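Local coordinates for uncharacterized protein (Bacteroides ovatus, PDB 4ID2) that is of unknown function but belongs to the DUF4738 family and has a beta-barrel-like fold, at residues A[49-54]-A[69-74]; A[106-111]-A[125-130]. All blocks are in the same frame, centred on the assembly; numbering follows the deposited sequence.

Contact 1: A[49-54]-A[69-74]; sequences VSRTPD and VDNKIV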
ATOM      1  N   VAL A  49       8.775  23.886 -10.557  1.00 38.20           N
ATOM      2  CA  VAL A  49       8.113  22.786 -11.254  0.50 37.10           C
ATOM      3  C   VAL A  49       6.911  23.352 -11.997  1.00 41.31           C
ATOM      4  O   VAL A  49       6.141  24.105 -11.416  1.00 40.63           O
ATOM      5  CB  VAL A  49       7.712  21.630 -10.313  0.50 39.81           C
ATOM      6  CG1 VAL A  49       7.104  20.490 -11.116  0.50 39.34           C
ATOM      7  CG2 VAL A  49       8.919  21.119  -9.540  0.50 39.36           C
ATOM      8  N   SER A  50       6.771  23.020 -13.295  1.00 38.99           N
ATOM      9  CA  SER A  50       5.678  23.521 -14.129  1.00 40.00           C
ATOM     10  C   SER A  50       5.027  22.403 -14.899  1.00 44.18           C
ATOM     11  O   SER A  50       5.684  21.799 -15.743  1.00 43.68           O
ATOM     12  CB  SER A  50       6.195  24.561 -15.122  1.00 45.80           C
ATOM     13  OG  SER A  50       6.805  25.656 -14.461  1.00 59.53           O
ATOM     14  N   ARG A  51       3.730  22.143 -14.641  1.00 40.69           N
ATOM     15  CA  ARG A  51       2.977  21.142 -15.384  1.00 40.19           C
ATOM     16  C   ARG A  51       2.149  21.838 -16.439  1.00 46.36           C
ATOM     17  O   ARG A  51       1.485  22.827 -16.139  1.00 46.96           O
ATOM     18  CB  ARG A  51       2.071  20.335 -14.464  1.00 37.04           C
ATOM     19  CG  ARG A  51       1.439  19.116 -15.134  1.00 42.27           C
ATOM     20  CD  ARG A  51       0.420  18.496 -14.214  1.00 43.09           C
ATOM     21  NE  ARG A  51      -0.801  19.297 -14.185  1.00 51.67           N
ATOM     22  CZ  ARG A  51      -1.739  19.241 -13.241  1.00 59.61           C
ATOM     23  NH1 ARG A  51      -2.797  20.033 -13.305  1.00 48.49           N
ATOM     24  NH2 ARG A  51      -1.625  18.389 -12.224  1.00 31.68           N
ATOM     25  N   THR A  52       2.209  21.353 -17.675  1.00 44.28           N
ATOM     26  CA  THR A  52       1.404  21.888 -18.761  1.00 46.13           C
ATOM     27  C   THR A  52       0.923  20.736 -19.615  1.00 52.29           C
ATOM     28  O   THR A  52       1.602  19.703 -19.679  1.00 50.88           O
ATOM     29  CB  THR A  52       2.186  22.909 -19.615  1.00 49.15           C
ATOM     30  OG1 THR A  52       3.330  22.265 -20.182  1.00 47.99           O
ATOM     31  CG2 THR A  52       2.600  24.154 -18.828  1.00 45.46           C
ATOM     32  N   PRO A  53      -0.232  20.876 -20.291  1.00 51.52           N
ATOM     33  CA  PRO A  53      -0.657  19.812 -21.206  1.00 52.82           C
ATOM     34  C   PRO A  53       0.320  19.708 -22.373  1.00 58.10           C
ATOM     35  O   PRO A  53       0.809  20.736 -22.855  1.00 58.85           O
ATOM     36  CB  PRO A  53      -2.056  20.253 -21.671  1.00 56.52           C
ATOM     37  CG  PRO A  53      -2.406  21.446 -20.868  1.00 60.71           C
ATOM     38  CD  PRO A  53      -1.148  22.032 -20.346  1.00 54.58           C
ATOM     39  N   ASP A  54       0.626  18.480 -22.802  1.00 54.71           N
ATOM     40  CA  ASP A  54       1.507  18.251 -23.936  1.00 56.02           C
ATOM     41  C   ASP A  54       0.674  17.619 -25.046  1.00 61.40           C
ATOM     42  O   ASP A  54       0.303  16.444 -24.976  1.00 59.45           O
ATOM     43  CB  ASP A  54       2.720  17.390 -23.548  1.00 56.48           C
ATOM     44  CG  ASP A  54       3.854  17.431 -24.567  1.00 63.82           C
ATOM     45  OD1 ASP A  54       3.627  17.915 -25.691  1.00 67.43           O
ATOM     46  OD2 ASP A  54       4.955  16.938 -24.249  1.00 64.96           O
ATOM     47  N   VAL A  69      -5.724  14.596 -22.837  1.00 60.42           N
ATOM     48  CA  VAL A  69      -4.373  14.928 -23.301  1.00 58.89           C
ATOM     49  C   VAL A  69      -3.432  14.768 -22.091  1.00 57.64           C
ATOM     50  O   VAL A  69      -3.787  15.155 -20.968  1.00 55.22           O
ATOM     51  CB  VAL A  69      -4.270  16.327 -23.971  1.00 64.60           C
ATOM     52  CG1 VAL A  69      -4.284  17.447 -22.954  1.00 62.88           C
ATOM     53  CG2 VAL A  69      -3.015  16.437 -24.821  1.00 65.08           C
ATOM     54  N   ASP A  70      -2.263  14.157 -22.312  1.00 51.40           N
ATOM     55  CA  ASP A  70      -1.290  13.910 -21.249  1.00 47.33           C
ATOM     56  C   ASP A  70      -0.470  15.184 -20.970  1.00 48.69           C
ATOM     57  O   ASP A  70      -0.520  16.138 -21.755  1.00 48.78           O
ATOM     58  CB  ASP A  70      -0.381  12.739 -21.640  1.00 48.57           C
ATOM     59  CG  ASP A  70       0.320  12.039 -20.491  1.00 52.85           C
ATOM     60  OD1 ASP A  70       0.221  12.528 -19.338  1.00 50.73           O
ATOM     61  OD2 ASP A  70       0.986  11.026 -20.743  1.00 59.00           O
ATOM     62  N   ASN A  71       0.274  15.201 -19.849  1.00 42.15           N
ATOM     63  CA  ASN A  71       1.065  16.363 -19.452  1.00 40.63           C
ATOM     64  C   ASN A  71       2.561  16.122 -19.483  1.00 42.34           C
ATOM     65  O   ASN A  71       3.024  14.984 -19.403  1.00 41.76           O
ATOM     66  CB  ASN A  71       0.696  16.775 -18.015  1.00 38.93           C
ATOM     67  CG  ASN A  71      -0.775  17.027 -17.813  1.00 59.26           C
ATOM     68  OD1 ASN A  71      -1.318  18.033 -18.273  1.00 49.41           O
ATOM     69  ND2 ASN A  71      -1.462  16.123 -17.128  1.00 49.13           N
ATOM     70  N   LYS A  72       3.308  17.231 -19.535  1.00 37.88           N
ATOM     71  CA  LYS A  72       4.756  17.266 -19.375  1.00 37.15           C
ATOM     72  C   LYS A  72       5.015  18.076 -18.113  1.00 42.40           C
ATOM     73  O   LYS A  72       4.214  18.960 -17.797  1.00 41.03           O
ATOM     74  CB  LYS A  72       5.488  17.855 -20.597  1.00 40.35           C
ATOM     75  CG  LYS A  72       5.252  19.338 -20.865  1.00 50.08           C
ATOM     76  CD  LYS A  72       5.996  19.793 -22.126  1.00 55.96           C
ATOM     77  CE  LYS A  72       5.770  21.255 -22.410  1.00 68.93           C
ATOM     78  NZ  LYS A  72       6.562  21.718 -23.578  1.00 84.49           N
ATOM     79  N   ILE A  73       6.100  17.783 -17.382  1.00 39.28           N
ATOM     80  CA  ILE A  73       6.444  18.535 -16.184  1.00 38.32           C
ATOM     81  C   ILE A  73       7.885  18.992 -16.301  1.00 41.54           C
ATOM     82  O   ILE A  73       8.774  18.152 -16.332  1.00 40.47           O
ATOM     83  CB  ILE A  73       6.187  17.733 -14.877  1.00 40.73           C
ATOM     84  CG1 ILE A  73       4.667  17.546 -14.668  1.00 41.25           C
ATOM     85  CG2 ILE A  73       6.782  18.480 -13.685  1.00 40.17           C
ATOM     86  CD1 ILE A  73       4.246  16.766 -13.484  1.00 43.14           C
ATOM     87  N   VAL A  74       8.126  20.310 -16.343  1.00 39.02           N
ATOM     88  CA  VAL A  74       9.484  20.841 -16.387  1.00 39.15           C
ATOM     89  C   VAL A  74       9.936  21.049 -14.944  1.00 44.44           C
ATOM     90  O   VAL A  74       9.292  21.803 -14.223  1.00 43.18           O
ATOM     91  CB  VAL A  74       9.586  22.144 -17.214  1.00 44.24           C
ATOM     92  CG1 VAL A  74      11.010  22.711 -17.171  1.00 44.88           C
ATOM     93  CG2 VAL A  74       9.147  21.909 -18.661  1.00 45.20           C
TER
HETATM   94  O   HOH W   1       5.437  22.088 -18.421  1.00 38.05           O
HETATM   95  O   HOH W   2       9.860  24.482 -14.380  1.00 53.49           O
HETATM   96  O   HOH W   3      -1.390  20.372 -16.915  1.00 37.86           O
HETATM   97  O   HOH W   4       4.335  20.895 -25.441  1.00 74.91           O
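Strands 43-53 and 67-79 run antiparallel here, and their alternating side chains give the pairing two different faces. On the face of Arg51 and Ile73, Arg51 sends CG anti to its backbone N (chi1 -170°), so that Arg51 CG lies 3.6 Å from Ile73 CG1. The chain then bends at chi3 (75°), which carries the guanidinium past Asn71, its plane 28° from that of the amide. A water accepts from Arg51 NE and donates to Asn71 OD1; beyond the pair, Arg51 NH2 hydrogen-bonds to Glu109 O and Asn71 ND2 to Leu108 O. Farther along, Ile73 CG2 presses on Val49 CG1 at 3.3 Å, tight for two methyl groups, in the valine conformer given, one of two. The other face carries Thr52 and Lys72, side by side and pointing the same way. Lys72 CG takes the crowded position between the backbone N and the carbonyl carbon, and the extended chain brings Lys72 CE 3.5 Å from Thr52 OG1. Asp54 crosses this lysine at about a right angle, with Asp54 OD2 3.7 Å from Lys72 CD. The opposite charges do not touch; a water links Lys72 NZ to Asp54 OD1, so their attraction is probably softened, and five backbone hydrogen bonds hold the register.

Contact 2: A[106-111]-A[125-130]; sequences SILEGI and ASVCYP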
ATOM      1  N   SER A 106      -2.478   5.786 -18.051  1.00 58.67           N
ATOM      2  CA  SER A 106      -2.367   6.842 -17.026  1.00 55.79           C
ATOM      3  C   SER A 106      -1.849   8.175 -17.587  1.00 58.48           C
ATOM      4  O   SER A 106      -1.342   8.201 -18.701  1.00 58.73           O
ATOM      5  CB  SER A 106      -1.428   6.385 -15.911  1.00 56.85           C
ATOM      6  OG  SER A 106      -0.060   6.474 -16.275  1.00 62.80           O
ATOM      7  N   ILE A 107      -1.938   9.269 -16.793  1.00 53.50           N
ATOM      8  CA  ILE A 107      -1.419  10.586 -17.195  1.00 52.60           C
ATOM      9  C   ILE A 107      -0.498  11.140 -16.101  1.00 52.78           C
ATOM     10  O   ILE A 107      -0.790  10.962 -14.919  1.00 51.00           O
ATOM     11  CB  ILE A 107      -2.541  11.607 -17.556  1.00 56.73           C
ATOM     12  CG1 ILE A 107      -3.539  11.809 -16.418  1.00 56.91           C
ATOM     13  CG2 ILE A 107      -3.250  11.184 -18.841  1.00 60.41           C
ATOM     14  CD1 ILE A 107      -4.479  12.981 -16.632  1.00 70.15           C
ATOM     15  N   LEU A 108       0.606  11.823 -16.494  1.00 47.98           N
ATOM     16  CA  LEU A 108       1.528  12.421 -15.528  1.00 45.57           C
ATOM     17  C   LEU A 108       0.773  13.506 -14.772  1.00 49.31           C
ATOM     18  O   LEU A 108       0.270  14.440 -15.388  1.00 50.88           O
ATOM     19  CB  LEU A 108       2.785  12.987 -16.222  1.00 45.13           C
ATOM     20  CG  LEU A 108       3.853  13.580 -15.287  1.00 48.07           C
ATOM     21  CD1 LEU A 108       4.385  12.535 -14.308  1.00 47.68           C
ATOM     22  CD2 LEU A 108       4.998  14.184 -16.066  1.00 47.87           C
ATOM     23  N   GLU A 109       0.636  13.346 -13.461  1.00 45.14           N
ATOM     24  CA  GLU A 109      -0.145  14.248 -12.626  1.00 44.28           C
ATOM     25  C   GLU A 109       0.703  15.299 -11.949  1.00 44.97           C
ATOM     26  O   GLU A 109       0.265  16.439 -11.856  1.00 44.77           O
ATOM     27  CB  GLU A 109      -0.888  13.441 -11.541  1.00 45.81           C
ATOM     28  CG  GLU A 109      -1.945  14.239 -10.783  1.00 59.49           C
ATOM     29  CD  GLU A 109      -2.605  13.525  -9.619  1.00 96.30           C
ATOM     30  OE1 GLU A 109      -1.934  12.695  -8.962  1.00 98.34           O
ATOM     31  OE2 GLU A 109      -3.781  13.841  -9.327  1.00 98.97           O
ATOM     32  N   GLY A 110       1.819  14.902 -11.359  1.00 39.80           N
ATOM     33  CA  GLY A 110       2.617  15.851 -10.602  1.00 39.11           C
ATOM     34  C   GLY A 110       3.972  15.349 -10.159  1.00 42.12           C
ATOM     35  O   GLY A 110       4.206  14.141 -10.077  1.00 39.82           O
ATOM     36  N   ILE A 111       4.883  16.305  -9.904  1.00 38.80           N
ATOM     37  CA  ILE A 111       6.229  16.085  -9.367  1.00 37.93           C
ATOM     38  C   ILE A 111       6.375  17.157  -8.294  1.00 43.65           C
ATOM     39  O   ILE A 111       6.191  18.342  -8.587  1.00 44.53           O
ATOM     40  CB  ILE A 111       7.343  16.103 -10.456  1.00 40.65           C
ATOM     41  CG1 ILE A 111       7.194  14.877 -11.406  1.00 40.58           C
ATOM     42  CG2 ILE A 111       8.724  16.099  -9.792  1.00 41.26           C
ATOM     43  CD1 ILE A 111       8.035  14.903 -12.710  1.00 41.57           C
ATOM     44  N   ALA A 125       6.502  11.794  -7.026  1.00 43.71           N
ATOM     45  CA  ALA A 125       5.956  11.858  -8.380  1.00 43.22           C
ATOM     46  C   ALA A 125       4.728  10.975  -8.476  1.00 48.20           C
ATOM     47  O   ALA A 125       4.630   9.979  -7.758  1.00 48.36           O
ATOM     48  CB  ALA A 125       7.004  11.419  -9.386  1.00 44.32           C
ATOM     49  N   SER A 126       3.777  11.343  -9.334  1.00 44.38           N
ATOM     50  CA  SER A 126       2.586  10.527  -9.494  1.00 45.12           C
ATOM     51  C   SER A 126       2.020  10.572 -10.907  1.00 50.11           C
ATOM     52  O   SER A 126       2.052  11.611 -11.567  1.00 49.14           O
ATOM     53  CB  SER A 126       1.501  10.962  -8.511  1.00 48.30           C
ATOM     54  OG  SER A 126       1.195  12.341  -8.640  1.00 56.27           O
ATOM     55  N   VAL A 127       1.472   9.424 -11.340  1.00 48.83           N
ATOM     56  CA  VAL A 127       0.731   9.252 -12.588  1.00 50.65           C
ATOM     57  C   VAL A 127      -0.675   8.836 -12.138  1.00 58.22           C
ATOM     58  O   VAL A 127      -0.794   8.050 -11.197  1.00 57.69           O
ATOM     59  CB  VAL A 127       1.377   8.272 -13.611  1.00 55.23           C
ATOM     60  CG1 VAL A 127       2.777   8.728 -14.003  1.00 54.06           C
ATOM     61  CG2 VAL A 127       1.416   6.835 -13.095  1.00 56.03           C
ATOM     62  N   CYS A 128      -1.725   9.405 -12.737  1.00 57.57           N
ATOM     63  CA  CYS A 128      -3.100   9.131 -12.323  1.00 59.36           C
ATOM     64  C   CYS A 128      -3.933   8.599 -13.484  1.00 66.42           C
ATOM     65  O   CYS A 128      -3.577   8.782 -14.647  1.00 66.07           O
ATOM     66  CB  CYS A 128      -3.725  10.390 -11.733  1.00 59.23           C
ATOM     67  SG  CYS A 128      -4.267  11.597 -12.968  1.00 64.12           S
ATOM     68  N   TYR A 129      -5.062   7.962 -13.149  1.00 65.90           N
ATOM     69  CA  TYR A 129      -5.992   7.408 -14.128  1.00 68.93           C
ATOM     70  C   TYR A 129      -7.132   8.393 -14.306  1.00 74.54           C
ATOM     71  O   TYR A 129      -7.821   8.687 -13.328  1.00 73.30           O
ATOM     72  CB  TYR A 129      -6.479   6.027 -13.679  1.00 72.09           C
ATOM     73  CG  TYR A 129      -5.319   5.065 -13.645  1.00 74.50           C
ATOM     74  CD1 TYR A 129      -4.850   4.474 -14.813  1.00 77.89           C
ATOM     75  CD2 TYR A 129      -4.550   4.917 -12.496  1.00 74.12           C
ATOM     76  CE1 TYR A 129      -3.704   3.685 -14.818  1.00 78.96           C
ATOM     77  CE2 TYR A 129      -3.395   4.141 -12.490  1.00 75.07           C
ATOM     78  CZ  TYR A 129      -2.986   3.507 -13.649  1.00 84.21           C
ATOM     79  OH  TYR A 129      -1.838   2.757 -13.647  1.00 85.64           O
ATOM     80  N   PRO A 130      -7.324   8.961 -15.519  1.00 73.66           N
ATOM     81  CA  PRO A 130      -8.388   9.964 -15.704  1.00 74.93           C
ATOM     82  C   PRO A 130      -9.785   9.520 -15.250  1.00 81.92           C
ATOM     83  O   PRO A 130     -10.118   8.334 -15.324  1.00 82.71           O
ATOM     84  CB  PRO A 130      -8.378  10.213 -17.213  1.00 78.14           C
ATOM     85  CG  PRO A 130      -7.029   9.855 -17.660  1.00 81.22           C
ATOM     86  CD  PRO A 130      -6.560   8.755 -16.768  1.00 75.79           C
TER
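Ser126 O is the acceptor around which this hairpin pairing changes step. Glu109 N donates to Ser126 O at 2.9 Å. Gly110 N donates to Ser126 O more weakly, at 3.3 Å, so two successive residues face one: a classic beta bulge. Glu109 takes the turned backbone (psi -47°) that allows this, and on one flank Ile107 and Cys128 exchange two backbone hydrogen bonds. With CG anti to its backbone N (chi1 -169°), the extended Glu109 chain lies over the Ser126 and Cys128 side chains of the partner strand. Glu109 OE1 comes 3.2 Å from Ser126 OG, while Glu109 CD rests 3.9 Å from Cys128 CB. Next to it Ile107 CG1 lies 3.5 Å from Cys128 SG, and Ile107 CD1 meets Pro130 CG tip to tip. Just before the strand, Ser106 CB sits over one face of the Tyr129 ring, 4.1 Å from its centroid, a CH-pi contact. Leu103 O fixes the serine hydroxyl from the preceding helix, and Tyr135 of strand 134-142 touches Glu109, Ser126 and Cys128. Glu109, at the bulge, thus has its carboxylate at a subunit interface, where Glu109 OE2 forms a salt bridge with Lys115 of a second subunit, and the lysine would be expected to favour its ionised form.

How the contacts relate
Followed from the N terminus, the chain pairs 49-54 with 69-74 first, closing a loop of 14 residues that includes the short strand 60-61. It then continues through strand 82-89 and helix 100-104 before contact 2 opens, where 106-111 meets 125-130 at the open end of the hairpin 107-116/121-128. The contacts are in series, neither nested nor crossed, and each belongs to a different sheet. Their centres nevertheless lie only about 10 Å apart, because the sheets come together here: Asp70 OD1 accepts from Leu108 N at 3.0 Å, and Ile73 CD1 packs 3.4 Å from Gly110 CA. Polar and apolar contacts thus join the mixed sheet to strand 107-116, outermost in the four-stranded sheet within this chain, consistent with a barrel-like fold.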